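Local coordinates for protein cGAS/DncV-like nucleotidyltransferase in E. coli homolog (Elizabethkingia meningoseptica ATCC 13253 = NBRC 12535, PDB 6E0O) that synthesises cyclic dinucleotide second messengers from nucleoside triphosphates with magnesium, as the signal-producing nucleotidyltransferase of a CBASS antiphage defence system, at residues E249-N254 with R273-A278; E220-N225 with V245-D250; N111-S116 with S130-A135; D20-N25 with R57-V62. All blocks are in the same frame, centred on the assembly; numbering follows the deposited sequence.

In the fold
The four contacts fall into two pairs on opposite sides of the chain's centre. Contacts 1 and 2 share helix 236-252 and lie 9 Å apart between centres; Ala278 CB of the one packs on Leu222 CD2 of the other at 3.8 Å, and helices 216-224, 236-252 and 275-289 pack against one another. Contacts 3 and 4, 12 Å apart between centres, are stitched together at the nucleotidyltransferase sheet, where Val62 N meets Thr134 O at 3.1 Å. Contact 4 holds Asp61, a probable magnesium ligand, and its nearest atom is about 6 Å from the bound nucleic acid. The nearest atom of contact 2 is about 10 Å from that nucleic acid.

Contact 1: E249-N254 with R273-A278; sequences EDMKNN and RTRQDA
The guanidinium of Arg275 carries the amide oxygen of Asn254 over the centre of one face, with OD1 3.5 Å from CZ. The amide and guanidinium planes stand 70° apart, so the oxygen rests on the cationic face and takes no N-H from it. The N-H groups have other partners: NE donates to Ala255 O, and NH2 makes a long, weak ion pair with Asp256. A chi1 of -166° sets the Asn254 amide beside its own carbonyl carbon and brings OD1 over the arginine, although CB starts out away from it. Deeper in, Met251 crosses the arginine at about a right angle. Its chain bends at chi2 and chi3, and SD settles 3.7 Å from Arg275 CB and equally 3.7 Å from Ala278 CB. Met251 CG lies 3.7 Å from Arg275 O, at the first turn of helix 275-289. Phe267 touches both Met251 and Arg275. Both helix termini are capped: Asn254, with positive phi, is the C-prime residue of a Schellman motif closing helix 236-252, while Thr274 and Asp277 make a capping box that opens helix 275-289. The contact thus grades from a buried sulfur-methyl core to a polar rim, where the partial negative charge of the Asn254 oxygen probably complements the arginine's positive charge and the NE bond to Ala255 helps fix the guanidinium's position.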
loop_
_atom_site.group_PDB
_atom_site.type_symbol
_atom_site.label_atom_id
_atom_site.label_comp_id
_atom_site.label_asym_id
_atom_site.label_seq_id
_atom_site.Cartn_x
_atom_site.Cartn_y
_atom_site.Cartn_z
ATOM N N GLU A 249 4.059 -1.520 22.797
ATOM C CA GLU A 249 3.741 -0.729 23.977
ATOM C C GLU A 249 2.703 0.338 23.656
ATOM O O GLU A 249 1.771 0.564 24.440
ATOM C CB GLU A 249 5.016 -0.115 24.558
ATOM C CG GLU A 249 5.953 -1.153 25.160
ATOM C CD GLU A 249 7.170 -0.550 25.828
ATOM O OE1 GLU A 249 7.305 0.691 25.819
ATOM O OE2 GLU A 249 7.998 -1.325 26.352
ATOM N N ASP A 250 2.831 0.988 22.494
ATOM C CA ASP A 250 1.854 2.000 22.103
ATOM C C ASP A 250 0.452 1.410 22.006
ATOM O O ASP A 250 -0.528 2.077 22.346
ATOM C CB ASP A 250 2.252 2.634 20.769
ATOM C CG ASP A 250 3.332 3.679 20.908
ATOM O OD1 ASP A 250 3.643 4.118 22.043
ATOM O OD2 ASP A 250 3.873 4.070 19.861
ATOM N N MET A 251 0.333 0.168 21.519
ATOM C CA MET A 251 -0.986 -0.446 21.401
ATOM C C MET A 251 -1.567 -0.736 22.779
ATOM O O MET A 251 -2.749 -0.476 23.026
ATOM C CB MET A 251 -0.929 -1.722 20.563
ATOM C CG MET A 251 -0.502 -1.480 19.114
ATOM S SD MET A 251 -1.482 -0.276 18.178
ATOM C CE MET A 251 -0.505 1.204 18.422
ATOM N N LYS A 252 -0.745 -1.253 23.707
ATOM C CA LYS A 252 -1.225 -1.445 25.068
ATOM C C LYS A 252 -1.628 -0.113 25.689
ATOM O O LYS A 252 -2.502 -0.069 26.567
ATOM C CB LYS A 252 -0.161 -2.119 25.941
ATOM C CG LYS A 252 0.243 -3.537 25.515
ATOM C CD LYS A 252 0.892 -4.332 26.665
ATOM C CE LYS A 252 -0.177 -4.847 27.631
ATOM N NZ LYS A 252 0.374 -5.616 28.788
ATOM N N ASN A 253 -1.015 0.983 25.235
ATOM C CA ASN A 253 -1.233 2.308 25.798
ATOM C C ASN A 253 -2.191 3.164 24.975
ATOM O O ASN A 253 -2.216 4.389 25.144
ATOM C CB ASN A 253 0.101 3.032 26.005
ATOM C CG ASN A 253 0.827 2.548 27.232
ATOM O OD1 ASN A 253 0.550 2.990 28.342
ATOM N ND2 ASN A 253 1.759 1.644 27.043
ATOM N N ASN A 254 -2.989 2.551 24.100
ATOM C CA ASN A 254 -4.127 3.246 23.496
ATOM C C ASN A 254 -3.670 4.449 22.670
ATOM O O ASN A 254 -4.302 5.504 22.671
ATOM C CB ASN A 254 -5.101 3.649 24.611
ATOM C CG ASN A 254 -6.453 4.073 24.109
ATOM O OD1 ASN A 254 -6.880 3.705 23.005
ATOM N ND2 ASN A 254 -7.161 4.844 24.935
ATOM N N ARG A 273 -9.967 -2.163 11.414
ATOM C CA ARG A 273 -8.763 -2.687 12.057
ATOM C C ARG A 273 -8.571 -2.020 13.414
ATOM O O ARG A 273 -8.996 -0.886 13.641
ATOM C CB ARG A 273 -7.527 -2.530 11.163
ATOM C CG ARG A 273 -7.477 -3.568 10.013
ATOM C CD ARG A 273 -6.047 -3.983 9.600
ATOM N NE ARG A 273 -6.061 -5.201 8.778
ATOM C CZ ARG A 273 -6.348 -5.230 7.480
ATOM N NH1 ARG A 273 -6.631 -4.105 6.840
ATOM N NH2 ARG A 273 -6.355 -6.386 6.820
ATOM N N THR A 274 -7.954 -2.748 14.334
ATOM C CA THR A 274 -7.887 -2.312 15.718
ATOM C C THR A 274 -6.461 -2.349 16.255
ATOM O O THR A 274 -5.565 -2.986 15.692
ATOM C CB THR A 274 -8.731 -3.226 16.613
ATOM O OG1 THR A 274 -8.069 -4.497 16.693
ATOM C CG2 THR A 274 -10.152 -3.409 16.066
ATOM N N ARG A 275 -6.271 -1.663 17.386
ATOM C CA ARG A 275 -5.001 -1.747 18.093
ATOM C C ARG A 275 -4.694 -3.174 18.525
ATOM O O ARG A 275 -3.522 -3.564 18.587
ATOM C CB ARG A 275 -5.014 -0.815 19.301
ATOM C CG ARG A 275 -5.065 0.658 18.935
ATOM C CD ARG A 275 -5.143 1.526 20.168
ATOM N NE ARG A 275 -5.281 2.944 19.860
ATOM C CZ ARG A 275 -6.422 3.534 19.524
ATOM N NH1 ARG A 275 -7.537 2.828 19.429
ATOM N NH2 ARG A 275 -6.449 4.831 19.272
ATOM N N GLN A 276 -5.725 -3.960 18.843
ATOM C CA GLN A 276 -5.507 -5.348 19.219
ATOM C C GLN A 276 -4.911 -6.143 18.064
ATOM O O GLN A 276 -4.041 -7.000 18.274
ATOM C CB GLN A 276 -6.820 -5.955 19.695
ATOM C CG GLN A 276 -6.708 -7.418 20.054
ATOM C CD GLN A 276 -5.716 -7.688 21.165
ATOM O OE1 GLN A 276 -5.639 -6.957 22.163
ATOM N NE2 GLN A 276 -4.957 -8.767 21.013
ATOM N N ASP A 277 -5.368 -5.883 16.834
ATOM C CA ASP A 277 -4.760 -6.529 15.673
ATOM C C ASP A 277 -3.265 -6.240 15.618
ATOM O O ASP A 277 -2.450 -7.137 15.378
ATOM C CB ASP A 277 -5.401 -6.021 14.379
ATOM C CG ASP A 277 -6.850 -6.415 14.228
ATOM O OD1 ASP A 277 -7.245 -7.458 14.789
ATOM O OD2 ASP A 277 -7.596 -5.670 13.545
ATOM N N ALA A 278 -2.895 -4.975 15.812
ATOM C CA ALA A 278 -1.490 -4.589 15.769
ATOM C C ALA A 278 -0.706 -5.200 16.924
ATOM O O ALA A 278 0.433 -5.638 16.741
ATOM C CB ALA A 278 -1.392 -3.070 15.807
#

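Contact 2: E220-N225 with V245-D250; sequences ECLVYN and VKIYED
Ile247 reaches from helix 236-252 to the last turn of helix 216-224, where it meets Leu222 and Val223. Its CB points toward that helix, and the side chain divides there into two branches. CG2 takes the shorter course and comes to 4.2 Å from Leu222 CD2, a loose methyl contact. CG1, anti to the carbonyl carbon of Ile247 (chi1 -64°), carries the longer branch over the backbone of the opposite helix and lies 3.9 Å from Leu222 O. At the tip, CD1 is 3.8 Å from that same oxygen and 3.9 Å from Leu222 CB, with Val223 CG2 a little farther, at 4.3 Å. Leu222 and Ile247 cross at about a right angle, so the isoleucine tip rests against the base of the leucine. Met282 of helix 275-289 touches Ile247; Val223, whose CB points away from helix 236-252, also packs on helix 188-205. Beside the apolar patch a water donates to Asn225 O and, at 2.6 Å, to Asp250 OD2, bridging the two segments. Asp250 is further held by a salt bridge from Lys246 NZ, 2.8 Å from OD1 on its syn lone pair, and by the hydroxyl of Tyr257. A small buried hydrocarbon core is therefore flanked by a polar link, and the lysine, the water and the tyrosine hydroxyl would probably favour the charged form of the Asp250 carboxylate.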
loop_
_atom_site.group_PDB
_atom_site.type_symbol
_atom_site.label_atom_id
_atom_site.label_comp_id
_atom_site.label_asym_id
_atom_site.label_seq_id
_atom_site.Cartn_x
_atom_site.Cartn_y
_atom_site.Cartn_z
ATOM N N GLU A 220 2.629 -0.311 7.149
ATOM C CA GLU A 220 3.278 0.952 6.820
ATOM C C GLU A 220 2.892 2.043 7.801
ATOM O O GLU A 220 3.749 2.822 8.243
ATOM C CB GLU A 220 2.922 1.372 5.398
ATOM C CG GLU A 220 3.616 0.524 4.353
ATOM C CD GLU A 220 3.257 0.892 2.940
ATOM O OE1 GLU A 220 3.334 2.079 2.562
ATOM O OE2 GLU A 220 2.897 -0.038 2.203
ATOM N N CYS A 221 1.606 2.111 8.165
ATOM C CA CYS A 221 1.157 3.139 9.097
ATOM C C CYS A 221 1.704 2.897 10.499
ATOM O O CYS A 221 2.088 3.848 11.185
ATOM C CB CYS A 221 -0.370 3.194 9.129
ATOM S SG CYS A 221 -1.171 3.802 7.614
ATOM N N LEU A 222 1.734 1.640 10.953
ATOM C CA LEU A 222 2.252 1.360 12.290
ATOM C C LEU A 222 3.700 1.807 12.409
ATOM O O LEU A 222 4.069 2.502 13.362
ATOM C CB LEU A 222 2.149 -0.127 12.610
ATOM C CG LEU A 222 0.738 -0.693 12.763
ATOM C CD1 LEU A 222 0.816 -2.217 12.836
ATOM C CD2 LEU A 222 0.045 -0.118 13.973
ATOM N N VAL A 223 4.548 1.399 11.462
ATOM C CA VAL A 223 5.959 1.758 11.556
ATOM C C VAL A 223 6.132 3.266 11.416
ATOM O O VAL A 223 7.044 3.850 12.013
ATOM C CB VAL A 223 6.788 0.963 10.530
ATOM C CG1 VAL A 223 8.258 1.285 10.677
ATOM C CG2 VAL A 223 6.558 -0.535 10.693
ATOM N N TYR A 224 5.261 3.914 10.645
ATOM C CA TYR A 224 5.354 5.350 10.427
ATOM C C TYR A 224 5.256 6.116 11.738
ATOM O O TYR A 224 5.853 7.190 11.876
ATOM C CB TYR A 224 4.240 5.804 9.462
ATOM C CG TYR A 224 4.304 7.282 9.152
ATOM C CD1 TYR A 224 5.211 7.766 8.225
ATOM C CD2 TYR A 224 3.492 8.199 9.806
ATOM C CE1 TYR A 224 5.306 9.117 7.958
ATOM C CE2 TYR A 224 3.581 9.542 9.542
ATOM C CZ TYR A 224 4.482 9.993 8.619
ATOM O OH TYR A 224 4.569 11.338 8.360
ATOM N N ASN A 225 4.505 5.595 12.704
ATOM C CA ASN A 225 4.294 6.286 13.970
ATOM C C ASN A 225 5.397 6.033 14.988
ATOM O O ASN A 225 5.370 6.629 16.072
ATOM C CB ASN A 225 2.919 5.931 14.546
ATOM C CG ASN A 225 1.785 6.632 13.815
ATOM O OD1 ASN A 225 1.320 7.693 14.232
ATOM N ND2 ASN A 225 1.336 6.044 12.714
ATOM N N VAL A 245 8.965 -3.154 19.824
ATOM C CA VAL A 245 8.647 -2.805 21.207
ATOM C C VAL A 245 7.809 -1.533 21.258
ATOM O O VAL A 245 6.834 -1.441 22.015
ATOM C CB VAL A 245 9.935 -2.658 22.037
ATOM C CG1 VAL A 245 9.621 -2.071 23.416
ATOM C CG2 VAL A 245 10.638 -3.996 22.177
ATOM N N LYS A 246 8.167 -0.527 20.455
ATOM C CA LYS A 246 7.434 0.734 20.498
ATOM C C LYS A 246 5.980 0.548 20.071
ATOM O O LYS A 246 5.063 1.044 20.734
ATOM C CB LYS A 246 8.128 1.776 19.623
ATOM C CG LYS A 246 7.416 3.124 19.561
ATOM C CD LYS A 246 7.196 3.751 20.919
ATOM C CE LYS A 246 6.698 5.189 20.798
ATOM N NZ LYS A 246 6.036 5.655 22.060
ATOM N N ILE A 247 5.744 -0.157 18.961
ATOM C CA ILE A 247 4.368 -0.362 18.510
ATOM C C ILE A 247 3.591 -1.167 19.545
ATOM O O ILE A 247 2.462 -0.829 19.905
ATOM C CB ILE A 247 4.343 -1.032 17.125
ATOM C CG1 ILE A 247 4.971 -0.118 16.078
ATOM C CG2 ILE A 247 2.914 -1.389 16.724
ATOM C CD1 ILE A 247 5.336 -0.818 14.782
ATOM N N TYR A 248 4.189 -2.255 20.027
ATOM C CA TYR A 248 3.553 -3.111 21.026
ATOM C C TYR A 248 3.132 -2.302 22.239
ATOM O O TYR A 248 1.972 -2.355 22.663
ATOM C CB TYR A 248 4.553 -4.207 21.379
ATOM C CG TYR A 248 4.183 -5.266 22.375
ATOM C CD1 TYR A 248 4.360 -5.059 23.732
ATOM C CD2 TYR A 248 3.782 -6.522 21.957
ATOM C CE1 TYR A 248 4.092 -6.062 24.651
ATOM C CE2 TYR A 248 3.524 -7.526 22.865
ATOM C CZ TYR A 248 3.677 -7.292 24.214
ATOM O OH TYR A 248 3.435 -8.303 25.107
ATOM N N GLU A 249 4.059 -1.520 22.797
ATOM C CA GLU A 249 3.741 -0.729 23.977
ATOM C C GLU A 249 2.703 0.338 23.656
ATOM O O GLU A 249 1.771 0.564 24.440
ATOM C CB GLU A 249 5.016 -0.115 24.558
ATOM C CG GLU A 249 5.953 -1.153 25.160
ATOM C CD GLU A 249 7.170 -0.550 25.828
ATOM O OE1 GLU A 249 7.305 0.691 25.819
ATOM O OE2 GLU A 249 7.998 -1.325 26.352
ATOM N N ASP A 250 2.831 0.988 22.494
ATOM C CA ASP A 250 1.854 2.000 22.103
ATOM C C ASP A 250 0.452 1.410 22.006
ATOM O O ASP A 250 -0.528 2.077 22.346
ATOM C CB ASP A 250 2.252 2.634 20.769
ATOM C CG ASP A 250 3.332 3.679 20.908
ATOM O OD1 ASP A 250 3.643 4.118 22.043
ATOM O OD2 ASP A 250 3.873 4.070 19.861
HETATM O O HOH W 1 4.547 6.400 18.828
#

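Contact 3: N111-S116 with S130-A135; sequences NVFTTS and SNRITA
Phe113, in the last turn of helix 98-113, brings its ring edge against one face of the guanidinium of Arg132, with CD1 3.6 Å from NH1. Just before it, Val112 lays CG1 over the centre of one face of the phenylalanine ring. Ring and guanidinium planes stand 71° apart: the arginine presents a face, the phenylalanine its rim. At Thr114 the backbone leaves the helix with positive phi, and Ser116 N returns to Phe113 O at 3.0 Å. Ser116 then reaches the edge of the guanidinium, OG lying 3.8 Å from NH2. A water in the plane of that edge accepts from Arg132 NH2 at 2.9 Å and gives a weak bond to Phe113 O. The arginine arrives with its chain extended from CG to NE; NH1 donates to Gln29 OE1, its strongest polar partner, and NH2 also to Asn127 O. Helix 98-113, helix 21-38 and the loop after strand 124-126 thus meet at one buried guanidinium, beside the sheet of the nucleotidyltransferase domain, on the approach to the strand 135-147 that carries the probable magnesium ligand Asp136.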
loop_
_atom_site.group_PDB
_atom_site.type_symbol
_atom_site.label_atom_id
_atom_site.label_comp_id
_atom_site.label_asym_id
_atom_site.label_seq_id
_atom_site.Cartn_x
_atom_site.Cartn_y
_atom_site.Cartn_z
ATOM N N ASN A 111 -11.406 -5.625 -24.070
ATOM C CA ASN A 111 -11.234 -5.545 -25.516
ATOM C C ASN A 111 -9.819 -5.911 -25.921
ATOM O O ASN A 111 -9.617 -6.426 -27.024
ATOM C CB ASN A 111 -11.553 -4.144 -26.030
ATOM C CG ASN A 111 -13.022 -3.853 -26.039
ATOM O OD1 ASN A 111 -13.840 -4.771 -26.070
ATOM N ND2 ASN A 111 -13.373 -2.574 -26.026
ATOM N N VAL A 112 -8.844 -5.656 -25.046
ATOM C CA VAL A 112 -7.428 -5.907 -25.322
ATOM C C VAL A 112 -6.952 -7.207 -24.702
ATOM O O VAL A 112 -6.275 -8.002 -25.352
ATOM C CB VAL A 112 -6.569 -4.721 -24.833
ATOM C CG1 VAL A 112 -5.074 -5.063 -24.920
ATOM C CG2 VAL A 112 -6.899 -3.468 -25.621
ATOM N N PHE A 113 -7.271 -7.430 -23.433
ATOM C CA PHE A 113 -6.699 -8.533 -22.670
ATOM C C PHE A 113 -7.640 -9.720 -22.536
ATOM O O PHE A 113 -7.257 -10.723 -21.922
ATOM C CB PHE A 113 -6.280 -8.040 -21.281
ATOM C CG PHE A 113 -5.303 -6.908 -21.316
ATOM C CD1 PHE A 113 -3.986 -7.141 -21.631
ATOM C CD2 PHE A 113 -5.699 -5.614 -21.029
ATOM C CE1 PHE A 113 -3.079 -6.105 -21.663
ATOM C CE2 PHE A 113 -4.793 -4.571 -21.058
ATOM C CZ PHE A 113 -3.490 -4.818 -21.387
ATOM N N THR A 114 -8.855 -9.611 -23.080
ATOM C CA THR A 114 -9.852 -10.677 -23.143
ATOM C C THR A 114 -9.916 -11.485 -21.855
ATOM O O THR A 114 -10.289 -10.945 -20.806
ATOM C CB THR A 114 -9.673 -11.539 -24.405
ATOM O OG1 THR A 114 -8.484 -12.332 -24.325
ATOM C CG2 THR A 114 -9.596 -10.653 -25.655
ATOM N N THR A 115 -9.558 -12.766 -21.916
ATOM C CA THR A 115 -9.810 -13.678 -20.810
ATOM C C THR A 115 -8.924 -13.427 -19.599
ATOM O O THR A 115 -9.173 -14.024 -18.549
ATOM C CB THR A 115 -9.643 -15.120 -21.292
ATOM O OG1 THR A 115 -8.330 -15.284 -21.844
ATOM C CG2 THR A 115 -10.685 -15.446 -22.351
ATOM N N SER A 116 -7.911 -12.568 -19.712
ATOM C CA SER A 116 -7.096 -12.204 -18.562
ATOM C C SER A 116 -7.768 -11.197 -17.634
ATOM O O SER A 116 -7.231 -10.919 -16.558
ATOM C CB SER A 116 -5.761 -11.618 -19.026
ATOM O OG SER A 116 -5.005 -12.567 -19.766
ATOM N N SER A 130 3.959 -14.442 -19.148
ATOM C CA SER A 130 5.406 -14.603 -19.107
ATOM C C SER A 130 6.132 -13.271 -19.210
ATOM O O SER A 130 7.283 -13.165 -18.773
ATOM C CB SER A 130 5.874 -15.490 -20.261
ATOM O OG SER A 130 5.288 -16.769 -20.193
ATOM N N ASN A 131 5.494 -12.260 -19.808
ATOM C CA ASN A 131 6.156 -10.992 -20.082
ATOM C C ASN A 131 5.591 -9.796 -19.327
ATOM O O ASN A 131 6.083 -8.675 -19.521
ATOM C CB ASN A 131 6.125 -10.701 -21.588
ATOM C CG ASN A 131 6.925 -11.698 -22.386
ATOM O OD1 ASN A 131 8.020 -12.095 -21.985
ATOM N ND2 ASN A 131 6.378 -12.126 -23.511
ATOM N N ARG A 132 4.593 -9.983 -18.472
ATOM C CA ARG A 132 4.064 -8.852 -17.729
ATOM C C ARG A 132 3.510 -9.330 -16.400
ATOM O O ARG A 132 2.949 -10.423 -16.306
ATOM C CB ARG A 132 3.015 -8.065 -18.525
ATOM C CG ARG A 132 1.669 -8.692 -18.603
ATOM C CD ARG A 132 0.612 -7.803 -19.362
ATOM N NE ARG A 132 -0.621 -8.551 -19.240
ATOM C CZ ARG A 132 -1.269 -9.151 -20.222
ATOM N NH1 ARG A 132 -0.889 -8.996 -21.482
ATOM N NH2 ARG A 132 -2.332 -9.875 -19.925
ATOM N N ILE A 133 3.683 -8.497 -15.375
ATOM C CA ILE A 133 3.091 -8.783 -14.081
ATOM C C ILE A 133 1.581 -8.597 -14.159
ATOM O O ILE A 133 1.048 -7.935 -15.055
ATOM C CB ILE A 133 3.697 -7.923 -12.958
ATOM C CG1 ILE A 133 3.461 -6.444 -13.232
ATOM C CG2 ILE A 133 5.179 -8.239 -12.802
ATOM C CD1 ILE A 133 3.979 -5.535 -12.119
ATOM N N THR A 134 0.887 -9.173 -13.182
ATOM C CA THR A 134 -0.519 -8.890 -12.969
ATOM C C THR A 134 -0.692 -7.473 -12.445
ATOM O O THR A 134 0.132 -6.956 -11.683
ATOM C CB THR A 134 -1.082 -9.901 -11.977
ATOM O OG1 THR A 134 -1.055 -11.197 -12.587
ATOM C CG2 THR A 134 -2.488 -9.555 -11.566
ATOM N N ALA A 135 -1.784 -6.851 -12.857
ATOM C CA ALA A 135 -2.095 -5.496 -12.449
ATOM C C ALA A 135 -3.516 -5.431 -11.924
ATOM O O ALA A 135 -4.417 -6.086 -12.456
ATOM C CB ALA A 135 -1.958 -4.509 -13.614
HETATM O O HOH W 2 -3.889 -10.996 -22.148
#

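Contact 4: D20-N25 with R57-V62; sequences DLKCQN and RQNSDV
The first turn of helix 21-38 faces the loop leading into strand 62-68, with Lys22 CA 7.8 Å from Asn59 CA and Cys23 CA 7.3 Å from Val62 CA; the loop opens with a type II beta turn from Arg57 to Ser60. On the outer side Lys22 NZ donates to Asn59 OD1 at 2.9 Å. The ammonium approaches from above the carbonyl plane, 40° out of it, with a C=O...N angle of 112°, so it does not sit on a lone pair. Lys22 reaches this oxygen by a bend at chi3 (72°), which also brings CE to 3.2 Å from OD1. A water accepts from both Lys22 NZ and, at 2.9 Å, Asn59 ND2, closing a small ring that includes the amide. On the inner side Cys23 SG touches Val62 CG2 at 4.4 Å, a light apolar contact, and Tyr50 packs against both residues. Within the turn Ser60 OG donates to Arg57 O at 2.6 Å, while Ser16 bonds the backbone at both Arg57 and Ser60. Ile133 joins the two sides through its backbone bond to Lys22 and its packing on Asn59 and Val62. The loop ends at Asp61, which with Asp63 probably binds magnesium: the acidic DxD-type pair, one residue just before and one within strand 62-68, characteristic of the nucleotidyltransferase fold shared with cGAS and DncV.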
loop_
_atom_site.group_PDB
_atom_site.type_symbol
_atom_site.label_atom_id
_atom_site.label_comp_id
_atom_site.label_asym_id
_atom_site.label_seq_id
_atom_site.Cartn_x
_atom_site.Cartn_y
_atom_site.Cartn_z
ATOM N N ASP A 20 11.468 -3.035 -13.114
ATOM C CA ASP A 20 11.382 -4.371 -13.676
ATOM C C ASP A 20 10.704 -4.334 -15.037
ATOM O O ASP A 20 9.667 -3.688 -15.220
ATOM C CB ASP A 20 10.587 -5.280 -12.750
ATOM C CG ASP A 20 11.288 -5.534 -11.437
ATOM O OD1 ASP A 20 12.512 -5.301 -11.359
ATOM O OD2 ASP A 20 10.610 -5.972 -10.486
ATOM N N LEU A 21 11.281 -5.068 -15.989
ATOM C CA LEU A 21 10.725 -5.114 -17.336
ATOM C C LEU A 21 9.266 -5.551 -17.329
ATOM O O LEU A 21 8.439 -4.979 -18.051
ATOM C CB LEU A 21 11.556 -6.069 -18.187
ATOM C CG LEU A 21 11.024 -6.417 -19.573
ATOM C CD1 LEU A 21 10.913 -5.169 -20.426
ATOM C CD2 LEU A 21 11.922 -7.454 -20.252
ATOM N N LYS A 22 8.929 -6.568 -16.532
ATOM C CA LYS A 22 7.560 -7.074 -16.532
ATOM C C LYS A 22 6.593 -6.075 -15.908
ATOM O O LYS A 22 5.405 -6.086 -16.239
ATOM C CB LYS A 22 7.492 -8.434 -15.830
ATOM C CG LYS A 22 8.129 -9.577 -16.625
ATOM C CD LYS A 22 8.114 -10.901 -15.868
ATOM C CE LYS A 22 6.728 -11.516 -15.770
ATOM N NZ LYS A 22 6.751 -12.823 -15.026
ATOM N N CYS A 23 7.077 -5.209 -15.011
ATOM C CA CYS A 23 6.237 -4.143 -14.480
ATOM C C CYS A 23 6.005 -3.070 -15.540
ATOM O O CYS A 23 4.867 -2.662 -15.786
ATOM C CB CYS A 23 6.878 -3.534 -13.233
ATOM S SG CYS A 23 5.901 -2.204 -12.496
ATOM N N GLN A 24 7.093 -2.602 -16.161
ATOM C CA GLN A 24 6.976 -1.642 -17.253
ATOM C C GLN A 24 6.024 -2.149 -18.325
ATOM O O GLN A 24 5.177 -1.397 -18.820
ATOM C CB GLN A 24 8.363 -1.378 -17.844
ATOM C CG GLN A 24 9.368 -0.785 -16.856
ATOM C CD GLN A 24 10.770 -0.673 -17.433
ATOM O OE1 GLN A 24 11.083 -1.280 -18.459
ATOM N NE2 GLN A 24 11.624 0.104 -16.772
ATOM N N ASN A 25 6.144 -3.423 -18.698
ATOM C CA ASN A 25 5.296 -3.978 -19.751
ATOM C C ASN A 25 3.826 -3.914 -19.359
ATOM O O ASN A 25 2.967 -3.552 -20.168
ATOM C CB ASN A 25 5.685 -5.419 -20.069
ATOM C CG ASN A 25 6.969 -5.518 -20.851
ATOM O OD1 ASN A 25 7.464 -4.522 -21.393
ATOM N ND2 ASN A 25 7.512 -6.727 -20.931
ATOM N N ARG A 57 8.138 -9.429 -2.597
ATOM C CA ARG A 57 7.894 -10.686 -3.284
ATOM C C ARG A 57 8.218 -10.534 -4.757
ATOM O O ARG A 57 8.019 -9.470 -5.351
ATOM C CB ARG A 57 6.450 -11.154 -3.089
ATOM C CG ARG A 57 6.163 -11.514 -1.638
ATOM C CD ARG A 57 4.897 -12.324 -1.485
ATOM N NE ARG A 57 5.147 -13.597 -0.807
ATOM C CZ ARG A 57 4.198 -14.377 -0.302
ATOM N NH1 ARG A 57 2.927 -14.012 -0.386
ATOM N NH2 ARG A 57 4.519 -15.518 0.294
ATOM N N GLN A 58 8.738 -11.606 -5.341
ATOM C CA GLN A 58 9.049 -11.590 -6.760
ATOM C C GLN A 58 7.763 -11.495 -7.569
ATOM O O GLN A 58 6.731 -12.064 -7.199
ATOM C CB GLN A 58 9.789 -12.867 -7.155
ATOM C CG GLN A 58 11.191 -12.986 -6.592
ATOM C CD GLN A 58 12.003 -14.052 -7.306
ATOM O OE1 GLN A 58 11.469 -15.076 -7.736
ATOM N NE2 GLN A 58 13.301 -13.808 -7.451
ATOM N N ASN A 59 7.830 -10.762 -8.675
ATOM C CA ASN A 59 6.731 -10.711 -9.636
ATOM C C ASN A 59 5.445 -10.195 -8.998
ATOM O O ASN A 59 4.354 -10.676 -9.302
ATOM C CB ASN A 59 6.512 -12.083 -10.282
ATOM C CG ASN A 59 5.994 -11.985 -11.695
ATOM O OD1 ASN A 59 6.635 -11.378 -12.554
ATOM N ND2 ASN A 59 4.838 -12.590 -11.951
ATOM N N SER A 60 5.566 -9.202 -8.119
ATOM C CA SER A 60 4.412 -8.706 -7.382
ATOM C C SER A 60 3.420 -7.992 -8.300
ATOM O O SER A 60 3.800 -7.360 -9.290
ATOM C CB SER A 60 4.862 -7.720 -6.300
ATOM O OG SER A 60 5.641 -8.332 -5.291
ATOM N N ASP A 61 2.144 -8.038 -7.919
ATOM C CA ASP A 61 1.111 -7.301 -8.637
ATOM C C ASP A 61 1.274 -5.797 -8.424
ATOM O O ASP A 61 1.663 -5.337 -7.346
ATOM C CB ASP A 61 -0.281 -7.687 -8.124
ATOM C CG ASP A 61 -0.599 -9.169 -8.273
ATOM O OD1 ASP A 61 0.192 -9.924 -8.875
ATOM O OD2 ASP A 61 -1.663 -9.582 -7.754
ATOM N N VAL A 62 0.950 -5.025 -9.464
ATOM C CA VAL A 62 1.042 -3.567 -9.431
ATOM C C VAL A 62 -0.357 -2.955 -9.401
ATOM O O VAL A 62 -1.269 -3.424 -10.090
ATOM C CB VAL A 62 1.844 -3.012 -10.625
ATOM C CG1 VAL A 62 1.201 -3.393 -11.960
ATOM C CG2 VAL A 62 2.000 -1.504 -10.499
HETATM O O HOH W 3 3.617 -12.723 -14.563
#